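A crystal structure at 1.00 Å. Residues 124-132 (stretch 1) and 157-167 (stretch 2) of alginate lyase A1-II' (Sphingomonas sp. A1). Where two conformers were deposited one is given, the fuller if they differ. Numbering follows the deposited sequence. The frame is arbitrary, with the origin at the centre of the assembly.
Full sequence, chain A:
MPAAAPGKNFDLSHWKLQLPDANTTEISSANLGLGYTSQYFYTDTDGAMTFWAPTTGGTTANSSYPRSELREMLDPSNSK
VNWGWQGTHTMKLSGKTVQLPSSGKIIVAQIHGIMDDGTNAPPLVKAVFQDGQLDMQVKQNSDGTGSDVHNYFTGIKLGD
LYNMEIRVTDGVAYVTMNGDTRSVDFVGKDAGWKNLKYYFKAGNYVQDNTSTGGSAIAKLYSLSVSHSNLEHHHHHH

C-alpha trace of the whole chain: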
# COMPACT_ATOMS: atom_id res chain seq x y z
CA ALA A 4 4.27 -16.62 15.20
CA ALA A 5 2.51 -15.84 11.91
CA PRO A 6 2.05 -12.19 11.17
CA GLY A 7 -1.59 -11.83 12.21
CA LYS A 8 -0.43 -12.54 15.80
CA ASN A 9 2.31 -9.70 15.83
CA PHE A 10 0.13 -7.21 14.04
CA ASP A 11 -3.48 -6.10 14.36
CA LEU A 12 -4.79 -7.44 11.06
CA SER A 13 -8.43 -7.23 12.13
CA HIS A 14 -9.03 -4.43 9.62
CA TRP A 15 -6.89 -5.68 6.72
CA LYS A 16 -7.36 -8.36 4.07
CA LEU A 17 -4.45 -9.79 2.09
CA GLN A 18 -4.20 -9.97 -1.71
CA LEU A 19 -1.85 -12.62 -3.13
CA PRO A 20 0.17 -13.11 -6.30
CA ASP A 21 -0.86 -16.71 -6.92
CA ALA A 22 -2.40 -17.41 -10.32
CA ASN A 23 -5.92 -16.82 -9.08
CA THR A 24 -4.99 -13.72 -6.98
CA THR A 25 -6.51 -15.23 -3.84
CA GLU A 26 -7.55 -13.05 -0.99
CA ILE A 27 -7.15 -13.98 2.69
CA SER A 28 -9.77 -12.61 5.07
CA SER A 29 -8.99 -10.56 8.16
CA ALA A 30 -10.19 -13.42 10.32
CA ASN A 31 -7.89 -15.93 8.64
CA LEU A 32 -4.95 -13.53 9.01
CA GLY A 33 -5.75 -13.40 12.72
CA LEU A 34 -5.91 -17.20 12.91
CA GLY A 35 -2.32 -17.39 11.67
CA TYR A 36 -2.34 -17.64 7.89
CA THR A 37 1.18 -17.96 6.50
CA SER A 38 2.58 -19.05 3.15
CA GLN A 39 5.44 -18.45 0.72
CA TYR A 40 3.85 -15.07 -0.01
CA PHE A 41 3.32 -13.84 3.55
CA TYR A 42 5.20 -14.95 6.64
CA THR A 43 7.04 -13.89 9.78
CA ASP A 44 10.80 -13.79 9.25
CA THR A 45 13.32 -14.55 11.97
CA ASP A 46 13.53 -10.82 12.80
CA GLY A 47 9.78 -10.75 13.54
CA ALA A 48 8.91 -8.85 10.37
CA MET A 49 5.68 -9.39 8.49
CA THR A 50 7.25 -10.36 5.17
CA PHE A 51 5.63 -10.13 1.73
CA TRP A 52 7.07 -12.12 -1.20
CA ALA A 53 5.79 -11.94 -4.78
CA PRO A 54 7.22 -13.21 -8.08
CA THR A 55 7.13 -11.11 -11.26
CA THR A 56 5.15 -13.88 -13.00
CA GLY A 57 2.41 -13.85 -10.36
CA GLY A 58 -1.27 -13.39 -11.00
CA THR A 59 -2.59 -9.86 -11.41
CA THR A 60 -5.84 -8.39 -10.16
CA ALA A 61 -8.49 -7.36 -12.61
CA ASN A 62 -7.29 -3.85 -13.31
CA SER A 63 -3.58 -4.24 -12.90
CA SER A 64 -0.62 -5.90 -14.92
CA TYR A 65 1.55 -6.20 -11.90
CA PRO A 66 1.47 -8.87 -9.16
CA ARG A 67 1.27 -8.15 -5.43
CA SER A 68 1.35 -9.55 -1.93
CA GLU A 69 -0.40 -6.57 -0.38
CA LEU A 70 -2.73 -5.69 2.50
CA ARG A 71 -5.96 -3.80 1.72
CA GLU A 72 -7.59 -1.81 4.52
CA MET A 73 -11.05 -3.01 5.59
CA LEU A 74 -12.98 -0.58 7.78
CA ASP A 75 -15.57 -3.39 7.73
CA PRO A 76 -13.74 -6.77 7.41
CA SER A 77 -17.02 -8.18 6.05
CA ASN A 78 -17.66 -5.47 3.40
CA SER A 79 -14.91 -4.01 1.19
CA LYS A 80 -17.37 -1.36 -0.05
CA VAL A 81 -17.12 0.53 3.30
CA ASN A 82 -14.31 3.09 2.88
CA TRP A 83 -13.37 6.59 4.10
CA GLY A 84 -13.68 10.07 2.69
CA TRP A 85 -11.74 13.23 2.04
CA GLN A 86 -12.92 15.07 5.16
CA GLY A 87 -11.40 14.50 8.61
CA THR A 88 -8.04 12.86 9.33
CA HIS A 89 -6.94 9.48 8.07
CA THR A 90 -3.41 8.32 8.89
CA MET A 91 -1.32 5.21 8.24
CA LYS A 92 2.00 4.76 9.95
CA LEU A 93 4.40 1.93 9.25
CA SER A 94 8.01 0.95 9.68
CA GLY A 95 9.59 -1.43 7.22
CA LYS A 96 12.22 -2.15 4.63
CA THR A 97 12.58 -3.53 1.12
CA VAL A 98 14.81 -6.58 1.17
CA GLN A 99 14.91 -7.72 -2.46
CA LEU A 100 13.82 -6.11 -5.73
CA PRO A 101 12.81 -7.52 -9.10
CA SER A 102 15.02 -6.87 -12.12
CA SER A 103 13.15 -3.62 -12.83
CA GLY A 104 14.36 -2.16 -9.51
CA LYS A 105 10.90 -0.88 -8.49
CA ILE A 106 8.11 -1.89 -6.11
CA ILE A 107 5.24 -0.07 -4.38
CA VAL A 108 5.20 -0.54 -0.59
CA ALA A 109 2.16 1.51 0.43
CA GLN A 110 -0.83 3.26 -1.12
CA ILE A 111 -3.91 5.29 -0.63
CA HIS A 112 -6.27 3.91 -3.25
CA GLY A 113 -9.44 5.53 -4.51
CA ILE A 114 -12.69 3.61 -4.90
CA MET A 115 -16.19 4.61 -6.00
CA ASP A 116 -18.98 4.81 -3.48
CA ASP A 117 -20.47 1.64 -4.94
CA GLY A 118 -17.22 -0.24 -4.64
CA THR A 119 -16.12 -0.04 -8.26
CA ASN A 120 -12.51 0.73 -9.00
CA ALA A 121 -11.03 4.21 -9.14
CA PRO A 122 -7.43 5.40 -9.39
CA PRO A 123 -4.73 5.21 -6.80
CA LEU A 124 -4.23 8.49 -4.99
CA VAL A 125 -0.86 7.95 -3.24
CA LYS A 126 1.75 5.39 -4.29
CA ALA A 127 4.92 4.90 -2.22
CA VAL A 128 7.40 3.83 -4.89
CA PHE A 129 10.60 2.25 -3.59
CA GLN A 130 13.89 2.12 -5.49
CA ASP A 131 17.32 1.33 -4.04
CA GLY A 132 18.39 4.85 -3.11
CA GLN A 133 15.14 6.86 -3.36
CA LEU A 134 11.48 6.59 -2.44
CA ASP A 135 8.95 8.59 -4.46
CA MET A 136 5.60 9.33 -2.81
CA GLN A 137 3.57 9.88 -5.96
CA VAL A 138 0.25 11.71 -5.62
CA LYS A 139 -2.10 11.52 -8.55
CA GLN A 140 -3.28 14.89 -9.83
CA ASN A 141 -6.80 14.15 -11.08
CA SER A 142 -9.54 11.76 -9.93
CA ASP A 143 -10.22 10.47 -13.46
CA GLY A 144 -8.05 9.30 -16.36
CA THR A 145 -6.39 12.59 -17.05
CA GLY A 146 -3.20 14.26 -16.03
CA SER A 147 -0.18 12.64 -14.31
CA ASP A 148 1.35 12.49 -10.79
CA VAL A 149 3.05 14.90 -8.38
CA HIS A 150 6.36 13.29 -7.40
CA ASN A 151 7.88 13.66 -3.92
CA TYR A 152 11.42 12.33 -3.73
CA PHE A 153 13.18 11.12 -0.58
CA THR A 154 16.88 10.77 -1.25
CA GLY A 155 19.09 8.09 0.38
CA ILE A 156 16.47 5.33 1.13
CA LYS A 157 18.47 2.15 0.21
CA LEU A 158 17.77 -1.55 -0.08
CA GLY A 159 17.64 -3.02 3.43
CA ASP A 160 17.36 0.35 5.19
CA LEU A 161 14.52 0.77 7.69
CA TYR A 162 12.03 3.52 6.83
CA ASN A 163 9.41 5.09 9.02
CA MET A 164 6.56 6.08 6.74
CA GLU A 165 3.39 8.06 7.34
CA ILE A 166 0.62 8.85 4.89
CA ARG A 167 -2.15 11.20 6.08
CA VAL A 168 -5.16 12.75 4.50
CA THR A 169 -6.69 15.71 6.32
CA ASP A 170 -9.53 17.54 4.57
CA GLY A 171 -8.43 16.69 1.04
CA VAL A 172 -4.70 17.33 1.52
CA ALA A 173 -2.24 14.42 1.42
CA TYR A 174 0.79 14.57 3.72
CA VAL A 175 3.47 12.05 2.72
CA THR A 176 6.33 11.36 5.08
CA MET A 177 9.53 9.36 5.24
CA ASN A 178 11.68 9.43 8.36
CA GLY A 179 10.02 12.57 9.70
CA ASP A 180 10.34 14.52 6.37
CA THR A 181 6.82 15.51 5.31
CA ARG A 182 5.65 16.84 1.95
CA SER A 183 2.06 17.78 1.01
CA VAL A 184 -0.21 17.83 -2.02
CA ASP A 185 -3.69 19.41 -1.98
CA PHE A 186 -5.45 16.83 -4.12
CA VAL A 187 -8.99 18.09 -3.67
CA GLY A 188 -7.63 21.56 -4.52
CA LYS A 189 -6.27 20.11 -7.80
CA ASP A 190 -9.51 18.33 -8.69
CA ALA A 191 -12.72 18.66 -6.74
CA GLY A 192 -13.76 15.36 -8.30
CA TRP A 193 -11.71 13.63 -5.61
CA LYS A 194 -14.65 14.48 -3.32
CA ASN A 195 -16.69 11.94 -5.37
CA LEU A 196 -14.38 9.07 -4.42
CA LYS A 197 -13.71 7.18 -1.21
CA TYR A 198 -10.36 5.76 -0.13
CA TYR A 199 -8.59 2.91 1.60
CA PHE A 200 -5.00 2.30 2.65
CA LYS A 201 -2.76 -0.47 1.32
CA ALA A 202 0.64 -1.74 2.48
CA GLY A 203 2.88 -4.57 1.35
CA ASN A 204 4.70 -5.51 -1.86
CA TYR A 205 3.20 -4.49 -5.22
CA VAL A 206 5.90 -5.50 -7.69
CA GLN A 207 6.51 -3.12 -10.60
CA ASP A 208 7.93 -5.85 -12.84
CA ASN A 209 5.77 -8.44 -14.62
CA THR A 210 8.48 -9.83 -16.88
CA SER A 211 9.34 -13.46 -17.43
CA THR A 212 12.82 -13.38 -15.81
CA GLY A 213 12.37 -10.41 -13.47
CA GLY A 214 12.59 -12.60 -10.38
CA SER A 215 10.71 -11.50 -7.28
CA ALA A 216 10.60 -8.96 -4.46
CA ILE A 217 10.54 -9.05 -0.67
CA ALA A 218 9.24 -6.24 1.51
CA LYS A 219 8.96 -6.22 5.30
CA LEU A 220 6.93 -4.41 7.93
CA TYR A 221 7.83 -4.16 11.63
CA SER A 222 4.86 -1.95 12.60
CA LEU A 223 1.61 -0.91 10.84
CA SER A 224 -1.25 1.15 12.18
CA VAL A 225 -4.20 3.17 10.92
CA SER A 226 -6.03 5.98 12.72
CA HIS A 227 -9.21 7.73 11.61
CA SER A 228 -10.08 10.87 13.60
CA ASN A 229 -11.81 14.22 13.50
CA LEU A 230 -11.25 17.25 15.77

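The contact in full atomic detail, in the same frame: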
# COMPACT_ATOMS: atom_id res chain seq x y z
N LEU A 124 -4.54 7.10 -5.33
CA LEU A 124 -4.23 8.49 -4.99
C LEU A 124 -2.76 8.68 -4.60
O LEU A 124 -2.09 9.56 -5.13
CB LEU A 124 -5.13 8.96 -3.83
CG LEU A 124 -4.79 10.39 -3.32
CD1 LEU A 124 -5.10 11.44 -4.41
CD2 LEU A 124 -5.55 10.67 -2.03
N VAL A 125 -2.26 7.88 -3.66
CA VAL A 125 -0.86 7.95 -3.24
C VAL A 125 -0.23 6.60 -3.50
O VAL A 125 -0.80 5.58 -3.10
CB VAL A 125 -0.70 8.33 -1.76
CG1 VAL A 125 0.79 8.35 -1.38
CG2 VAL A 125 -1.41 9.66 -1.46
N LYS A 126 0.95 6.59 -4.10
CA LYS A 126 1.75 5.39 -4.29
C LYS A 126 3.14 5.62 -3.75
O LYS A 126 3.83 6.56 -4.19
CB LYS A 126 1.86 5.02 -5.78
CG LYS A 126 0.47 4.84 -6.43
CD LYS A 126 0.54 4.90 -7.98
CE LYS A 126 0.73 6.38 -8.41
NZ LYS A 126 0.77 6.44 -9.91
N ALA A 127 3.57 4.79 -2.80
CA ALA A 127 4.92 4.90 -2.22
C ALA A 127 5.82 3.99 -3.01
O ALA A 127 5.80 2.76 -2.82
CB ALA A 127 4.86 4.58 -0.73
N VAL A 128 6.58 4.58 -3.94
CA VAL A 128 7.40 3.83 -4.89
C VAL A 128 8.83 3.73 -4.41
O VAL A 128 9.53 4.76 -4.32
CB VAL A 128 7.37 4.53 -6.26
CG1 VAL A 128 8.19 3.72 -7.27
CG2 VAL A 128 5.92 4.73 -6.76
N PHE A 129 9.26 2.51 -4.09
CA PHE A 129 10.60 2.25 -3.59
C PHE A 129 11.51 1.87 -4.73
O PHE A 129 11.23 0.96 -5.50
CB PHE A 129 10.56 1.12 -2.53
CG PHE A 129 11.96 0.80 -2.02
CD1 PHE A 129 12.82 -0.08 -2.66
CD2 PHE A 129 12.40 1.43 -0.88
CE1 PHE A 129 14.09 -0.26 -2.22
CE2 PHE A 129 13.69 1.24 -0.42
CZ PHE A 129 14.56 0.38 -1.13
N GLN A 130 12.69 2.54 -4.72
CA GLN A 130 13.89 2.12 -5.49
C GLN A 130 15.07 2.14 -4.53
O GLN A 130 15.04 2.79 -3.48
CB GLN A 130 14.14 2.97 -6.71
CG GLN A 130 12.81 2.92 -7.49
CD GLN A 130 13.07 3.35 -8.89
OE1 GLN A 130 13.04 4.57 -9.16
NE2 GLN A 130 13.32 2.42 -9.80
N ASP A 131 16.13 1.39 -4.90
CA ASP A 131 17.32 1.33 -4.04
C ASP A 131 18.11 2.63 -4.09
O ASP A 131 19.00 2.82 -4.91
CB ASP A 131 18.15 0.14 -4.49
CG ASP A 131 19.42 -0.07 -3.69
OD1 ASP A 131 19.59 0.59 -2.65
OD2 ASP A 131 20.21 -0.94 -4.12
N GLY A 132 17.76 3.54 -3.20
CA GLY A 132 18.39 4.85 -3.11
C GLY A 132 17.38 6.02 -3.10
O GLY A 132 17.82 7.15 -2.81
N LYS A 157 17.87 3.23 0.95
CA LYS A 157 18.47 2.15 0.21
C LYS A 157 17.86 0.80 0.55
O LYS A 157 17.15 0.61 1.53
CB LYS A 157 19.98 2.11 0.45
CG LYS A 157 20.60 3.36 -0.17
CD LYS A 157 22.07 3.55 0.16
CE LYS A 157 22.57 4.85 -0.54
NZ LYS A 157 24.01 5.05 -0.17
N LEU A 158 18.14 -0.17 -0.34
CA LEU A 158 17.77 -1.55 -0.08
C LEU A 158 18.26 -1.97 1.29
O LEU A 158 19.39 -1.78 1.64
CB LEU A 158 18.42 -2.44 -1.17
CG LEU A 158 17.85 -3.85 -1.25
CD1 LEU A 158 16.48 -3.84 -1.90
CD2 LEU A 158 18.82 -4.75 -2.00
N GLY A 159 17.33 -2.55 2.08
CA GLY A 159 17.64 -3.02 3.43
C GLY A 159 17.55 -1.97 4.52
O GLY A 159 17.51 -2.35 5.70
N ASP A 160 17.49 -0.68 4.18
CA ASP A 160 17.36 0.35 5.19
C ASP A 160 15.95 0.33 5.78
O ASP A 160 14.98 0.10 5.11
CB ASP A 160 17.56 1.74 4.60
CG ASP A 160 18.98 2.07 4.21
OD1 ASP A 160 19.94 1.29 4.48
OD2 ASP A 160 19.13 3.19 3.63
N LEU A 161 15.83 0.66 7.06
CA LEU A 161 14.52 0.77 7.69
C LEU A 161 13.99 2.15 7.39
O LEU A 161 14.72 3.15 7.56
CB LEU A 161 14.68 0.63 9.21
CG LEU A 161 13.35 0.65 9.96
CD1 LEU A 161 12.78 -0.75 9.81
CD2 LEU A 161 13.45 1.07 11.41
N TYR A 162 12.74 2.23 6.98
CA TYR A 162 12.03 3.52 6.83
C TYR A 162 10.84 3.55 7.78
O TYR A 162 10.16 2.55 8.01
CB TYR A 162 11.58 3.78 5.40
CG TYR A 162 11.09 2.57 4.60
CD1 TYR A 162 11.91 1.99 3.66
CD2 TYR A 162 9.82 2.05 4.78
CE1 TYR A 162 11.49 0.90 2.89
CE2 TYR A 162 9.37 0.94 4.06
CZ TYR A 162 10.22 0.38 3.11
OH TYR A 162 9.86 -0.73 2.36
N ASN A 163 10.60 4.75 8.28
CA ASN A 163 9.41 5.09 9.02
C ASN A 163 8.48 5.98 8.21
O ASN A 163 8.77 7.17 8.03
CB ASN A 163 9.76 5.87 10.29
CG ASN A 163 10.49 4.98 11.27
OD1 ASN A 163 9.95 3.98 11.71
ND2 ASN A 163 11.74 5.31 11.60
N MET A 164 7.41 5.43 7.71
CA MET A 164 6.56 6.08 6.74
C MET A 164 5.26 6.54 7.40
O MET A 164 4.76 5.86 8.30
CB MET A 164 6.24 5.08 5.62
CG MET A 164 5.38 5.66 4.53
SD MET A 164 4.93 4.41 3.30
CE MET A 164 6.55 4.02 2.62
N GLU A 165 4.74 7.67 6.93
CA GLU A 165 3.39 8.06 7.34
C GLU A 165 2.71 8.63 6.10
O GLU A 165 3.32 9.34 5.32
CB GLU A 165 3.46 9.10 8.46
CG GLU A 165 2.09 9.53 8.98
CD GLU A 165 2.24 10.42 10.19
OE1 GLU A 165 1.42 11.32 10.34
OE2 GLU A 165 3.22 10.24 10.98
N ILE A 166 1.44 8.28 5.97
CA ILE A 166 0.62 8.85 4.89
C ILE A 166 -0.68 9.32 5.53
O ILE A 166 -1.36 8.49 6.16
CB ILE A 166 0.32 7.88 3.73
CG1 ILE A 166 1.61 7.20 3.26
CG2 ILE A 166 -0.38 8.63 2.63
CD1 ILE A 166 1.34 6.17 2.13
N ARG A 167 -0.97 10.60 5.42
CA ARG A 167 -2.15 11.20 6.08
C ARG A 167 -2.95 11.97 5.09
O ARG A 167 -2.39 12.74 4.31
CB ARG A 167 -1.69 12.13 7.24
CG ARG A 167 -2.83 12.94 7.84
CD ARG A 167 -2.35 13.66 9.10
NE ARG A 167 -1.30 14.68 8.91
CZ ARG A 167 -1.52 15.99 8.82
NH1 ARG A 167 -2.76 16.51 8.80
NH2 ARG A 167 -0.48 16.81 8.70

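Two strands, 125-130 and 162-167, lie face to face with their directions nearly opposed, at 167°, and their axes come no nearer than 9.9 Å. That spacing is too wide for backbone hydrogen bonds between them, so what joins the strands is side-chain packing, as between the layers of a β-sandwich. The first rule is alternation. Val 125, Ala 127 and Phe 129 point their CA-to-CB bonds toward the partner, and Tyr 162, Met 164 and Ile 166 answer; Lys 126 and Gln 130 point away, each with its side-chain nitrogen hydrogen-bonded elsewhere in the structure.

The second rule is complementary size. Because the strands run in opposite senses, the pairs read Val 125 with Ile 166, Ala 127 with Met 164, Phe 129 with Tyr 162. At the first, two branched side chains meet at their tips: CG1 of Val 125 lies 4.2 Å from CD1 of Ile 166, an easy apolar contact across backbones whose CA atoms are 8.3 Å apart. In the middle the gap widens, with the CA atoms of Ala 127 and Met 164 separated by 9.2 Å, yet the residue on one side is only a methyl. Met 164 makes up the difference. Its chi1 and chi2 are both t, so the chain extends across the gap before chi3, in m, sets the terminal methyl, and CE comes to 3.8 Å from CB of Ala 127. A short side chain leaves a hollow, and a long, unbranched one reaches into it.

Phe 129 is the big bump, with more area covered by the opposite stretch than any other residue here. Its CD2 lies 3.9 Å from CE1 of Tyr 162, the two rings meeting obliquely, while the Tyr 162 hydroxyl is hydrogen-bonded elsewhere. The far end of the Phe 129 ring reaches past the strand pairing to the turn at 157-160. There CZ is 3.7 Å from O of Lys 157 and 3.7 Å from N of Leu 158, so the peptide link between those residues sits at the ring edge, near its plane. CD1 of Leu 158 adds an apolar touch, 4.3 Å from CE1 of Phe 129.

Beyond the ring, packing gives way to polar chemistry. Lys 157 to Asp 160 form a type II β turn, closed by a hydrogen bond from N of Asp 160 to O of Lys 157 (3.0 Å) and braced by another from N of Lys 157 to OD2 of Asp 160 (3.0 Å). Gly 159 takes the positive phi that favours glycine. The amide of Leu 158 is met by Asp 131: N of Leu 158 donates to OD1 of Asp 131 at 2.8 Å, almost straight at 175°. This is the sole hydrogen bond between the stretches. Gly 132 follows, its N 3.8 Å from CA of Lys 157; its backbone angles would jam a CB against the preceding carbonyl.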